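Local structure of unique short US2 glycoprotein (Human herpesvirus 5, 1IM3) at residues 30-35 with 76-81; 36-41 with 68-73; 4-9 with 22-27; 16-21 with 63-68. The protein redirects newly made MHC class I heavy chains through the SEC61 translocon to the cytosol for proteasomal destruction, hiding infected cells from cytotoxic T lymphocytes. All coordinates share one frame; numbering follows the deposited sequence.

Contact 1: 30-35 with 76-81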
loop_
_atom_site.group_PDB
_atom_site.type_symbol
_atom_site.label_atom_id
_atom_site.label_comp_id
_atom_site.label_asym_id
_atom_site.label_seq_id
_atom_site.Cartn_x
_atom_site.Cartn_y
_atom_site.Cartn_z
ATOM N N PHE D 30 8.850 -6.134 -20.251
ATOM C CA PHE D 30 9.603 -6.878 -19.244
ATOM C C PHE D 30 9.942 -6.053 -17.998
ATOM O O PHE D 30 9.827 -4.830 -17.987
ATOM C CB PHE D 30 10.936 -7.343 -19.824
ATOM C CG PHE D 30 11.975 -6.244 -19.862
ATOM C CD1 PHE D 30 11.897 -5.227 -20.821
ATOM C CD2 PHE D 30 12.954 -6.148 -18.859
ATOM C CE1 PHE D 30 12.763 -4.123 -20.788
ATOM C CE2 PHE D 30 13.841 -5.048 -18.797
ATOM C CZ PHE D 30 13.747 -4.025 -19.766
ATOM N N VAL D 31 10.378 -6.760 -16.958
ATOM C CA VAL D 31 10.835 -6.160 -15.718
ATOM C C VAL D 31 12.077 -6.965 -15.358
ATOM O O VAL D 31 12.034 -8.191 -15.313
ATOM C CB VAL D 31 9.834 -6.289 -14.555
ATOM C CG1 VAL D 31 10.406 -5.598 -13.329
ATOM C CG2 VAL D 31 8.491 -5.658 -14.935
ATOM N N PHE D 32 13.193 -6.273 -15.143
ATOM C CA PHE D 32 14.459 -6.935 -14.775
ATOM C C PHE D 32 14.606 -6.626 -13.288
ATOM O O PHE D 32 14.838 -5.480 -12.918
ATOM C CB PHE D 32 15.626 -6.326 -15.554
ATOM C CG PHE D 32 16.938 -7.034 -15.359
ATOM C CD1 PHE D 32 17.169 -8.288 -15.918
ATOM C CD2 PHE D 32 17.966 -6.433 -14.634
ATOM C CE1 PHE D 32 18.398 -8.928 -15.766
ATOM C CE2 PHE D 32 19.203 -7.077 -14.480
ATOM C CZ PHE D 32 19.406 -8.325 -15.055
ATOM N N ASP D 33 14.483 -7.640 -12.443
ATOM C CA ASP D 33 14.511 -7.412 -10.997
ATOM C C ASP D 33 15.593 -8.248 -10.284
ATOM O O ASP D 33 15.296 -9.254 -9.657
ATOM C CB ASP D 33 13.104 -7.746 -10.468
ATOM C CG ASP D 33 12.911 -7.398 -8.997
ATOM O OD1 ASP D 33 13.829 -6.826 -8.367
ATOM O OD2 ASP D 33 11.823 -7.701 -8.468
ATOM N N PRO D 34 16.857 -7.824 -10.374
ATOM C CA PRO D 34 17.975 -8.548 -9.751
ATOM C C PRO D 34 18.125 -8.364 -8.243
ATOM O O PRO D 34 17.991 -7.263 -7.720
ATOM C CB PRO D 34 19.187 -8.038 -10.526
ATOM C CG PRO D 34 18.836 -6.614 -10.760
ATOM C CD PRO D 34 17.350 -6.680 -11.157
ATOM N N LYS D 35 18.386 -9.462 -7.547
ATOM C CA LYS D 35 18.567 -9.418 -6.094
ATOM C C LYS D 35 19.870 -10.081 -5.680
ATOM O O LYS D 35 20.315 -11.036 -6.315
ATOM C CB LYS D 35 17.447 -10.151 -5.346
ATOM C CG LYS D 35 16.075 -9.478 -5.255
ATOM C CD LYS D 35 15.159 -9.887 -6.410
ATOM C CE LYS D 35 13.664 -9.645 -6.126
ATOM N NZ LYS D 35 13.237 -8.225 -5.917
ATOM N N LEU D 76 23.148 -14.772 -7.057
ATOM C CA LEU D 76 22.341 -13.766 -7.744
ATOM C C LEU D 76 20.944 -14.358 -7.898
ATOM O O LEU D 76 20.775 -15.396 -8.542
ATOM C CB LEU D 76 22.900 -13.444 -9.144
ATOM C CG LEU D 76 22.014 -12.519 -10.014
ATOM C CD1 LEU D 76 21.916 -11.153 -9.363
ATOM C CD2 LEU D 76 22.586 -12.374 -11.404
ATOM N N ALA D 77 19.951 -13.730 -7.277
ATOM C CA ALA D 77 18.570 -14.184 -7.415
ATOM C C ALA D 77 17.963 -13.213 -8.419
ATOM O O ALA D 77 17.802 -12.031 -8.137
ATOM C CB ALA D 77 17.827 -14.101 -6.099
ATOM N N LEU D 78 17.631 -13.721 -9.590
ATOM C CA LEU D 78 17.101 -12.884 -10.644
ATOM C C LEU D 78 15.625 -13.105 -10.903
ATOM O O LEU D 78 15.232 -14.130 -11.459
ATOM C CB LEU D 78 17.902 -13.136 -11.920
ATOM C CG LEU D 78 17.659 -12.220 -13.115
ATOM C CD1 LEU D 78 17.809 -10.762 -12.692
ATOM C CD2 LEU D 78 18.669 -12.572 -14.221
ATOM N N ARG D 79 14.800 -12.150 -10.488
ATOM C CA ARG D 79 13.367 -12.239 -10.720
ATOM C C ARG D 79 13.086 -11.520 -12.030
ATOM O O ARG D 79 13.524 -10.400 -12.240
ATOM C CB ARG D 79 12.578 -11.583 -9.576
ATOM C CG ARG D 79 11.063 -11.493 -9.817
ATOM C CD ARG D 79 10.296 -10.902 -8.622
ATOM N NE ARG D 79 8.878 -10.725 -8.933
ATOM C CZ ARG D 79 8.352 -9.615 -9.448
ATOM N NH1 ARG D 79 9.112 -8.546 -9.713
ATOM N NH2 ARG D 79 7.063 -9.579 -9.710
ATOM N N LEU D 80 12.374 -12.179 -12.925
ATOM C CA LEU D 80 12.067 -11.566 -14.203
ATOM C C LEU D 80 10.585 -11.688 -14.456
ATOM O O LEU D 80 9.972 -12.672 -14.056
ATOM C CB LEU D 80 12.805 -12.286 -15.338
ATOM C CG LEU D 80 14.327 -12.295 -15.343
ATOM C CD1 LEU D 80 14.812 -13.157 -16.492
ATOM C CD2 LEU D 80 14.862 -10.868 -15.489
ATOM N N VAL D 81 9.983 -10.674 -15.060
ATOM C CA VAL D 81 8.589 -10.830 -15.411
ATOM C C VAL D 81 8.537 -10.466 -16.886
ATOM O O VAL D 81 8.889 -9.364 -17.303
ATOM C CB VAL D 81 7.610 -10.024 -14.495
ATOM C CG1 VAL D 81 8.361 -9.151 -13.537
ATOM C CG2 VAL D 81 6.594 -9.287 -15.319
#

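Contact 2: 36-41 with 68-73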
loop_
_atom_site.group_PDB
_atom_site.type_symbol
_atom_site.label_atom_id
_atom_site.label_comp_id
_atom_site.label_asym_id
_atom_site.label_seq_id
_atom_site.Cartn_x
_atom_site.Cartn_y
_atom_site.Cartn_z
ATOM N N ALA D 36 20.484 -9.556 -4.625
ATOM C CA ALA D 36 21.708 -10.142 -4.104
ATOM C C ALA D 36 21.216 -11.099 -3.025
ATOM O O ALA D 36 20.322 -10.767 -2.244
ATOM C CB ALA D 36 22.597 -9.089 -3.482
ATOM N N ASP D 37 21.761 -12.302 -2.992
ATOM C CA ASP D 37 21.352 -13.235 -1.951
ATOM C C ASP D 37 22.540 -13.444 -1.028
ATOM O O ASP D 37 23.597 -13.904 -1.468
ATOM C CB ASP D 37 20.939 -14.579 -2.528
ATOM C CG ASP D 37 20.281 -15.464 -1.496
ATOM O OD1 ASP D 37 20.577 -15.296 -0.290
ATOM O OD2 ASP D 37 19.474 -16.334 -1.883
ATOM N N TYR D 38 22.366 -13.093 0.245
ATOM C CA TYR D 38 23.435 -13.236 1.232
ATOM C C TYR D 38 23.245 -14.518 2.029
ATOM O O TYR D 38 23.739 -14.652 3.147
ATOM C CB TYR D 38 23.449 -12.034 2.182
ATOM C CG TYR D 38 23.578 -10.707 1.474
ATOM C CD1 TYR D 38 24.484 -10.542 0.428
ATOM C CD2 TYR D 38 22.822 -9.611 1.873
ATOM C CE1 TYR D 38 24.635 -9.317 -0.201
ATOM C CE2 TYR D 38 22.964 -8.384 1.253
ATOM C CZ TYR D 38 23.874 -8.242 0.217
ATOM O OH TYR D 38 24.032 -7.021 -0.390
ATOM N N GLY D 39 22.529 -15.463 1.434
ATOM C CA GLY D 39 22.272 -16.721 2.099
ATOM C C GLY D 39 21.098 -16.538 3.034
ATOM O O GLY D 39 21.282 -16.310 4.229
ATOM N N GLY D 40 19.886 -16.612 2.490
ATOM C CA GLY D 40 18.700 -16.451 3.313
ATOM C C GLY D 40 18.066 -15.073 3.229
ATOM O O GLY D 40 16.854 -14.950 3.026
ATOM N N VAL D 41 18.869 -14.030 3.407
ATOM C CA VAL D 41 18.362 -12.666 3.331
ATOM C C VAL D 41 19.161 -11.910 2.277
ATOM O O VAL D 41 20.337 -12.225 2.029
ATOM C CB VAL D 41 18.481 -11.923 4.695
ATOM C CG1 VAL D 41 19.951 -11.715 5.059
ATOM C CG2 VAL D 41 17.734 -10.577 4.628
ATOM N N ASP D 68 29.011 -3.264 -7.576
ATOM C CA ASP D 68 29.532 -3.492 -6.236
ATOM C C ASP D 68 28.567 -4.349 -5.440
ATOM O O ASP D 68 27.401 -4.018 -5.302
ATOM C CB ASP D 68 29.742 -2.183 -5.460
ATOM C CG ASP D 68 30.855 -1.323 -6.026
ATOM O OD1 ASP D 68 31.779 -1.855 -6.680
ATOM O OD2 ASP D 68 30.809 -0.093 -5.792
ATOM N N VAL D 69 29.035 -5.480 -4.956
ATOM C CA VAL D 69 28.181 -6.283 -4.115
ATOM C C VAL D 69 28.981 -6.457 -2.871
ATOM O O VAL D 69 30.206 -6.522 -2.883
ATOM C CB VAL D 69 27.877 -7.680 -4.659
ATOM C CG1 VAL D 69 26.963 -7.573 -5.876
ATOM C CG2 VAL D 69 29.180 -8.415 -4.951
ATOM N N MET D 70 28.279 -6.507 -1.776
ATOM C CA MET D 70 28.936 -6.693 -0.514
ATOM C C MET D 70 29.663 -8.033 -0.466
ATOM O O MET D 70 29.368 -8.949 -1.241
ATOM C CB MET D 70 27.907 -6.623 0.593
ATOM C CG MET D 70 27.255 -5.271 0.710
ATOM S SD MET D 70 26.091 -5.322 2.055
ATOM C CE MET D 70 27.106 -4.712 3.372
ATOM N N PRO D 71 30.637 -8.160 0.447
ATOM C CA PRO D 71 31.427 -9.387 0.619
ATOM C C PRO D 71 30.527 -10.575 0.942
ATOM O O PRO D 71 30.792 -11.712 0.546
ATOM C CB PRO D 71 32.346 -9.039 1.783
ATOM C CG PRO D 71 32.538 -7.558 1.621
ATOM C CD PRO D 71 31.144 -7.085 1.317
ATOM N N ILE D 72 29.455 -10.295 1.668
ATOM C CA ILE D 72 28.496 -11.318 2.061
ATOM C C ILE D 72 27.776 -11.936 0.864
ATOM O O ILE D 72 27.014 -12.886 1.014
ATOM C CB ILE D 72 27.407 -10.726 2.948
ATOM C CG1 ILE D 72 27.997 -9.646 3.849
ATOM C CG2 ILE D 72 26.770 -11.816 3.778
ATOM C CD1 ILE D 72 26.936 -8.806 4.533
ATOM N N PHE D 73 27.998 -11.397 -0.325
ATOM C CA PHE D 73 27.310 -11.923 -1.488
ATOM C C PHE D 73 27.490 -13.408 -1.685
ATOM O O PHE D 73 28.594 -13.942 -1.666
ATOM C CB PHE D 73 27.750 -11.218 -2.771
ATOM C CG PHE D 73 26.839 -11.476 -3.946
ATOM C CD1 PHE D 73 25.764 -10.633 -4.201
ATOM C CD2 PHE D 73 27.068 -12.545 -4.807
ATOM C CE1 PHE D 73 24.931 -10.843 -5.304
ATOM C CE2 PHE D 73 26.242 -12.764 -5.912
ATOM C CZ PHE D 73 25.173 -11.910 -6.160
HETATM O O HOH W 1 25.533 -6.833 -2.443
#

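Contact 3: 4-9 with 22-27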
loop_
_atom_site.group_PDB
_atom_site.type_symbol
_atom_site.label_atom_id
_atom_site.label_comp_id
_atom_site.label_asym_id
_atom_site.label_seq_id
_atom_site.Cartn_x
_atom_site.Cartn_y
_atom_site.Cartn_z
ATOM N N GLN D 4 12.554 -18.815 -23.766
ATOM C CA GLN D 4 13.485 -19.820 -23.296
ATOM C C GLN D 4 14.779 -19.148 -22.867
ATOM O O GLN D 4 15.259 -18.218 -23.512
ATOM C CB GLN D 4 13.749 -20.886 -24.368
ATOM C CG GLN D 4 14.286 -20.355 -25.678
ATOM C CD GLN D 4 14.871 -21.455 -26.578
ATOM O OE1 GLN D 4 15.514 -21.161 -27.599
ATOM N NE2 GLN D 4 14.651 -22.725 -26.200
ATOM N N ILE D 5 15.321 -19.629 -21.757
ATOM C CA ILE D 5 16.554 -19.117 -21.191
ATOM C C ILE D 5 17.744 -19.671 -21.948
ATOM O O ILE D 5 17.940 -20.883 -21.982
ATOM C CB ILE D 5 16.663 -19.534 -19.728
ATOM C CG1 ILE D 5 15.461 -18.985 -18.967
ATOM C CG2 ILE D 5 17.976 -19.060 -19.140
ATOM C CD1 ILE D 5 15.439 -19.394 -17.517
ATOM N N GLU D 6 18.539 -18.792 -22.546
ATOM C CA GLU D 6 19.706 -19.237 -23.288
ATOM C C GLU D 6 20.917 -19.325 -22.387
ATOM O O GLU D 6 21.613 -20.327 -22.362
ATOM C CB GLU D 6 20.022 -18.291 -24.451
ATOM C CG GLU D 6 18.955 -18.204 -25.513
ATOM C CD GLU D 6 19.441 -17.458 -26.745
ATOM O OE1 GLU D 6 20.138 -16.432 -26.596
ATOM O OE2 GLU D 6 19.120 -17.899 -27.865
ATOM N N ASP D 7 21.157 -18.294 -21.605
ATOM C CA ASP D 7 22.333 -18.316 -20.774
ATOM C C ASP D 7 22.055 -17.569 -19.494
ATOM O O ASP D 7 21.062 -16.863 -19.383
ATOM C CB ASP D 7 23.485 -17.665 -21.544
ATOM C CG ASP D 7 24.823 -17.831 -20.855
ATOM O OD1 ASP D 7 25.198 -18.995 -20.549
ATOM O OD2 ASP D 7 25.499 -16.792 -20.632
ATOM N N ASN D 8 22.976 -17.693 -18.556
ATOM C CA ASN D 8 22.842 -17.079 -17.255
ATOM C C ASN D 8 24.048 -17.433 -16.408
ATOM O O ASN D 8 24.081 -18.483 -15.795
ATOM C CB ASN D 8 21.592 -17.616 -16.578
ATOM C CG ASN D 8 21.527 -17.256 -15.114
ATOM O OD1 ASN D 8 21.911 -16.161 -14.721
ATOM N ND2 ASN D 8 21.027 -18.173 -14.294
ATOM N N ARG D 9 25.046 -16.571 -16.369
ATOM C CA ARG D 9 26.227 -16.848 -15.570
ATOM C C ARG D 9 26.601 -15.539 -14.915
ATOM O O ARG D 9 26.051 -14.499 -15.269
ATOM C CB ARG D 9 27.366 -17.365 -16.453
ATOM C CG ARG D 9 27.142 -18.777 -16.983
ATOM C CD ARG D 9 28.292 -19.200 -17.867
ATOM N NE ARG D 9 28.422 -18.290 -19.002
ATOM C CZ ARG D 9 29.372 -18.370 -19.929
ATOM N NH1 ARG D 9 30.295 -19.330 -19.856
ATOM N NH2 ARG D 9 29.393 -17.494 -20.936
ATOM N N SER D 22 20.790 -14.262 -21.272
ATOM C CA SER D 22 19.981 -14.006 -22.439
ATOM C C SER D 22 18.737 -14.863 -22.402
ATOM O O SER D 22 18.761 -15.995 -21.908
ATOM C CB SER D 22 20.781 -14.304 -23.708
ATOM O OG SER D 22 19.949 -14.236 -24.854
ATOM N N ILE D 23 17.651 -14.301 -22.918
ATOM C CA ILE D 23 16.374 -14.993 -22.992
ATOM C C ILE D 23 15.735 -14.597 -24.323
ATOM O O ILE D 23 15.687 -13.410 -24.653
ATOM C CB ILE D 23 15.444 -14.552 -21.842
ATOM C CG1 ILE D 23 16.028 -15.024 -20.507
ATOM C CG2 ILE D 23 14.039 -15.095 -22.053
ATOM C CD1 ILE D 23 15.205 -14.649 -19.317
ATOM N N VAL D 24 15.312 -15.561 -25.134
ATOM C CA VAL D 24 14.640 -15.188 -26.378
ATOM C C VAL D 24 13.185 -15.543 -26.134
ATOM O O VAL D 24 12.892 -16.430 -25.330
ATOM C CB VAL D 24 15.154 -15.952 -27.656
ATOM C CG1 VAL D 24 16.544 -15.496 -28.017
ATOM C CG2 VAL D 24 15.118 -17.447 -27.442
ATOM N N GLY D 25 12.283 -14.836 -26.809
ATOM C CA GLY D 25 10.856 -15.080 -26.670
ATOM C C GLY D 25 10.107 -13.927 -27.309
ATOM O O GLY D 25 10.728 -12.974 -27.800
ATOM N N ASN D 26 8.782 -13.989 -27.304
ATOM C CA ASN D 26 8.009 -12.916 -27.909
ATOM C C ASN D 26 7.411 -11.926 -26.904
ATOM O O ASN D 26 6.365 -11.334 -27.183
ATOM C CB ASN D 26 6.906 -13.499 -28.816
ATOM C CG ASN D 26 5.932 -14.400 -28.063
ATOM O OD1 ASN D 26 6.110 -14.681 -26.870
ATOM N ND2 ASN D 26 4.889 -14.861 -28.763
ATOM N N MET D 27 8.073 -11.733 -25.755
ATOM C CA MET D 27 7.595 -10.793 -24.731
ATOM C C MET D 27 7.532 -9.389 -25.315
ATOM O O MET D 27 8.466 -8.951 -25.992
ATOM C CB MET D 27 8.532 -10.703 -23.524
ATOM C CG MET D 27 9.078 -11.992 -22.987
ATOM S SD MET D 27 10.543 -12.479 -23.903
ATOM C CE MET D 27 11.678 -11.283 -23.393
#

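Contact 4: 16-21 with 63-68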
loop_
_atom_site.group_PDB
_atom_site.type_symbol
_atom_site.label_atom_id
_atom_site.label_comp_id
_atom_site.label_asym_id
_atom_site.label_seq_id
_atom_site.Cartn_x
_atom_site.Cartn_y
_atom_site.Cartn_z
ATOM N N LYS D 16 33.051 -6.612 -7.127
ATOM C CA LYS D 16 32.155 -6.200 -8.187
ATOM C C LYS D 16 31.514 -7.422 -8.857
ATOM O O LYS D 16 32.133 -8.474 -9.018
ATOM C CB LYS D 16 32.911 -5.347 -9.208
ATOM C CG LYS D 16 33.374 -4.002 -8.659
ATOM C CD LYS D 16 34.013 -3.187 -9.763
ATOM C CE LYS D 16 34.337 -1.773 -9.322
ATOM N NZ LYS D 16 34.958 -1.008 -10.456
ATOM N N LEU D 17 30.249 -7.280 -9.229
ATOM C CA LEU D 17 29.522 -8.348 -9.887
ATOM C C LEU D 17 29.475 -8.139 -11.399
ATOM O O LEU D 17 29.338 -7.016 -11.891
ATOM C CB LEU D 17 28.102 -8.414 -9.326
ATOM C CG LEU D 17 27.071 -9.316 -10.004
ATOM C CD1 LEU D 17 27.484 -10.768 -9.836
ATOM C CD2 LEU D 17 25.699 -9.092 -9.394
ATOM N N PHE D 18 29.623 -9.234 -12.130
ATOM C CA PHE D 18 29.558 -9.224 -13.594
ATOM C C PHE D 18 28.595 -10.362 -13.889
ATOM O O PHE D 18 28.832 -11.491 -13.463
ATOM C CB PHE D 18 30.919 -9.529 -14.222
ATOM C CG PHE D 18 31.878 -8.383 -14.175
ATOM C CD1 PHE D 18 32.103 -7.597 -15.305
ATOM C CD2 PHE D 18 32.555 -8.080 -12.997
ATOM C CE1 PHE D 18 32.994 -6.513 -15.264
ATOM C CE2 PHE D 18 33.443 -7.006 -12.940
ATOM C CZ PHE D 18 33.663 -6.219 -14.077
ATOM N N ALA D 19 27.494 -10.068 -14.572
ATOM C CA ALA D 19 26.516 -11.102 -14.874
ATOM C C ALA D 19 25.986 -10.901 -16.281
ATOM O O ALA D 19 25.614 -9.797 -16.668
ATOM C CB ALA D 19 25.380 -11.051 -13.876
ATOM N N ARG D 20 25.974 -11.989 -17.042
ATOM C CA ARG D 20 25.510 -11.948 -18.414
ATOM C C ARG D 20 24.484 -13.046 -18.611
ATOM O O ARG D 20 24.623 -14.144 -18.076
ATOM C CB ARG D 20 26.680 -12.159 -19.374
ATOM C CG ARG D 20 26.288 -12.036 -20.836
ATOM C CD ARG D 20 27.518 -12.073 -21.712
ATOM N NE ARG D 20 28.481 -11.062 -21.283
ATOM C CZ ARG D 20 29.725 -10.968 -21.739
ATOM N NH1 ARG D 20 30.161 -11.833 -22.645
ATOM N NH2 ARG D 20 30.529 -10.010 -21.295
ATOM N N GLY D 21 23.444 -12.746 -19.373
ATOM C CA GLY D 21 22.431 -13.739 -19.608
ATOM C C GLY D 21 21.641 -13.353 -20.833
ATOM O O GLY D 21 21.786 -12.255 -21.374
ATOM N N ASN D 63 24.038 -7.678 -19.338
ATOM C CA ASN D 63 25.483 -7.691 -19.319
ATOM C C ASN D 63 25.917 -6.758 -18.187
ATOM O O ASN D 63 26.539 -5.720 -18.402
ATOM C CB ASN D 63 26.023 -7.181 -20.653
ATOM C CG ASN D 63 27.544 -7.280 -20.739
ATOM O OD1 ASN D 63 28.146 -8.125 -20.078
ATOM N ND2 ASN D 63 28.166 -6.429 -21.560
ATOM N N VAL D 64 25.549 -7.141 -16.979
ATOM C CA VAL D 64 25.858 -6.370 -15.787
ATOM C C VAL D 64 27.362 -6.294 -15.571
ATOM O O VAL D 64 28.032 -7.321 -15.476
ATOM C CB VAL D 64 25.186 -7.004 -14.562
ATOM C CG1 VAL D 64 25.546 -6.225 -13.296
ATOM C CG2 VAL D 64 23.678 -7.013 -14.761
ATOM N N ARG D 65 27.897 -5.086 -15.501
ATOM C CA ARG D 65 29.335 -4.915 -15.340
ATOM C C ARG D 65 29.690 -4.029 -14.143
ATOM O O ARG D 65 29.082 -2.977 -13.922
ATOM C CB ARG D 65 29.937 -4.343 -16.637
ATOM C CG ARG D 65 29.797 -5.258 -17.858
ATOM C CD ARG D 65 29.863 -4.491 -19.169
ATOM N NE ARG D 65 28.617 -3.794 -19.477
ATOM C CZ ARG D 65 28.413 -3.087 -20.583
ATOM N NH1 ARG D 65 29.381 -2.985 -21.488
ATOM N NH2 ARG D 65 27.244 -2.483 -20.785
ATOM N N ASN D 66 30.636 -4.534 -13.345
ATOM C CA ASN D 66 31.182 -3.860 -12.161
ATOM C C ASN D 66 30.220 -3.438 -11.086
ATOM O O ASN D 66 30.334 -2.357 -10.535
ATOM C CB ASN D 66 31.961 -2.643 -12.587
ATOM C CG ASN D 66 33.281 -3.004 -13.150
ATOM O OD1 ASN D 66 34.190 -3.402 -12.412
ATOM N ND2 ASN D 66 33.412 -2.901 -14.474
ATOM N N LEU D 67 29.277 -4.301 -10.779
ATOM C CA LEU D 67 28.298 -3.972 -9.782
ATOM C C LEU D 67 28.845 -4.289 -8.398
ATOM O O LEU D 67 29.126 -5.445 -8.085
ATOM C CB LEU D 67 27.012 -4.755 -10.058
ATOM C CG LEU D 67 25.906 -4.397 -9.083
ATOM C CD1 LEU D 67 25.651 -2.886 -9.117
ATOM C CD2 LEU D 67 24.672 -5.162 -9.442
ATOM N N ASP D 68 29.011 -3.264 -7.576
ATOM C CA ASP D 68 29.532 -3.492 -6.236
ATOM C C ASP D 68 28.567 -4.349 -5.440
ATOM O O ASP D 68 27.401 -4.018 -5.302
ATOM C CB ASP D 68 29.742 -2.183 -5.460
ATOM C CG ASP D 68 30.855 -1.323 -6.026
ATOM O OD1 ASP D 68 31.779 -1.855 -6.680
ATOM O OD2 ASP D 68 30.809 -0.093 -5.792
#

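Contact 1: 30-35 with 76-81
Asp-33 is the hub of a salt-bridge network. Its OD2 receives Arg-79 NH1, on an extended chain, at 3.1 Å on the anti lone pair, close to the guanidinium plane although the two charged planes stand 82° apart. Lys-35 bends at chi2 and chi4 instead, which sets NZ against both carboxylate oxygens of Asp-33, 2.9 Å from OD1, in a salt bridge whose hydrogen bonds are weak. All three groups have further partners: Asn-44 bonds Lys-35 NZ, and the chain of another protein offers a basic side chain to Asp-33 and backbone atoms to all three. This face of the lumenal Ig-like domain is therefore an interface. Strands 30-37 and 75-82, the inner pair of a four-stranded antiparallel sheet, are joined by six backbone bonds, the shortest from Lys-35 N to Ala-77 O at 2.7 Å. Along the charged face, Val-31 CB presses tightly on Val-81 CG1 at 3.4 Å. On the other face Phe-32, its CG anti to the backbone N (chi1 -174°), crosses Leu-78, whose CD1 makes a CH-pi contact 4.0 Å from the ring centroid. Leu-80 CD2 meets Phe-32 CD1 obliquely at 3.5 Å, and Trp-62 of the other sheet packs on this ring.

Contact 2: 36-41 with 68-73
Tyr-38 carries most of this contact, set against the turn formed by residues 70-73. With CG anti to the carbonyl carbon (chi1 -56°), its CB starts against Ile-72 CG2 at 3.7 Å. One step out, Tyr-38 CD1 passes 3.5 Å from Ile-72 O, and the ring edge faces Phe-73 CA near its own plane. At the tip, where the side chain crosses Met-70 at about a right angle, Tyr-38 OH lies 3.6 Å from Met-70 SD. The same sulfur stands 4.9 Å from the Tyr-38 ring centroid, 44° off the normal, an oblique Met-aromatic contact. The phenol oxygen is fixed by polar partners as well. A water in the ring plane donates to Tyr-38 OH at 2.6 Å and accepts from Met-70 N at 2.8 Å, and Glu-43 OE1 is hydrogen-bonded to the same hydroxyl. The turn that the tyrosine meets is type I, closed by a bond from Phe-73 N to Met-70 O. Phe-73, its CG anti to the backbone N, swings its ring back so that CE1 meets Ala-36 CB edge-on at 3.4 Å. An Asx turn shapes the opposite partner, with Gly-39 N bonded to Asp-37 OD1 at 2.6 Å. The contact thus brings the end of strand 30-37 against the loop between strands 59-68 and 75-82, where Phe-73 also packs on Ile-12 of strand 3-12.

Contact 3: 4-9 with 22-27
Glu-6 turns its CG anti to the carbonyl carbon (chi1 -63°) and runs extended beyond it, while Ser-22 places OG anti to its backbone N (chi1 172°); the two side chains converge. Ser-22 OG donates to Glu-6 OE1 at 2.8 Å, meeting the carboxylate from above its plane. The other oxygen, Glu-6 OE2, lies 3.5 Å from Val-24 CG1, and the acid crosses the valine at about a right angle. What swings Glu-6 into this position is the backbone: its psi of -48° departs from strand values, and the register slips by one between Ile-5 and Asp-7. This is a classic beta bulge, in which Glu-6 and Asp-7 both face Ser-22. The evidence is the shared acceptor, since Ser-22 O takes Glu-6 N at 2.9 Å and, more weakly, Asp-7 N at 3.3 Å. Ser-22 N returns a bond to Asp-7 O at 3.2 Å. Regular antiparallel pairing is found before the bulge, where Gln-4 N reaches Val-24 O at 2.9 Å nearly along the C=O axis. There Gln-4 has its CG in the crowded position between backbone N and carbonyl carbon, and that CG lies alongside Val-24 CG2 at 3.5 Å. Ile-5 and Ile-23 occupy the other face, their CG1 atoms 4.3 Å apart: Ile-23 is buried between the sheets against Leu-80 and Trp-62, while Ile-5, more exposed, packs on Leu-89. The two strands form the hairpin 3-12/16-25, with 3-12 an outermost strand of its sheet. Just beyond the paired region lies Asn-26, an inferred N-glycosylation site that carries no glycan here.

Contact 4: 16-21 with 63-68
A G1 beta bulge interrupts the pairing of strands 16-25 and 59-68: Asn-66 and Leu-67 together face Leu-17. The backbone of Asn-66 is in the left-handed region (phi 57°, psi 42°), and the register moves by one on passing it. Within the bulge Leu-17 N and Leu-67 O are only 2.4 Å apart, a very short bond, as modelled, made from above the carbonyl plane. Its companion, Leu-67 N to Leu-17 O at 2.9 Å, arrives on a lone pair. Normal pairing resumes at Ala-19, whose N bonds Val-64 O at 2.9 Å and whose O accepts Val-64 N at 2.7 Å. Phe-18 covers the bulge: with CG anti to the carbonyl carbon, its ring lies so that Asn-66 N is 3.5 Å above the plane of the Phe-18 ring, over its centre. Tyr-11 of strand 3-12 also meets this ring, with the planes nearly parallel. On the same side, Arg-20, bent at chi3, grips one atom with two nitrogens: NE is 3.2 Å and NH2 3.3 Å from Asn-63 OD1. That oxygen lies near the guanidinium plane, while guanidinium and amide planes are 80° apart and both donors stand above the amide plane. Leu-17, Ala-19, Val-64 and Leu-67 line the other face, where Leu-17 CB and Leu-67 CB pack side by side at 3.9 Å. Cys-10, disulfide-bonded to Cys-91, touches both Leu-17 and Ala-19 there. Apolar residues on this inner face and mostly polar ones, with Phe-18, on the outer, with the bulge bending an antiparallel pair, are in keeping with the beta-sandwich of an immunoglobulin-like domain.

The four contacts sample both sheets of this Ig-like lumenal domain. Contacts 3 and 4 share strand 16-25, which is paired with 3-12 in one and with 59-68 in the other; their centres are about 17 Å apart. Contact 1 lies in the second sheet, its centre about 13 Å from theirs, and meets them across the core through Leu-80 on Ile-23 and Leu-76 on Ala-19. Contact 2 follows directly along the chain, nested inside the loop closed by contact 1, and shares Asp-68 with contact 4. Contact 3 closes before contact 1 opens, whereas contacts 1 and 4 interleave as the chain passes between the sheets; the face with Asp-33, Lys-35 and Arg-79 meets another protein.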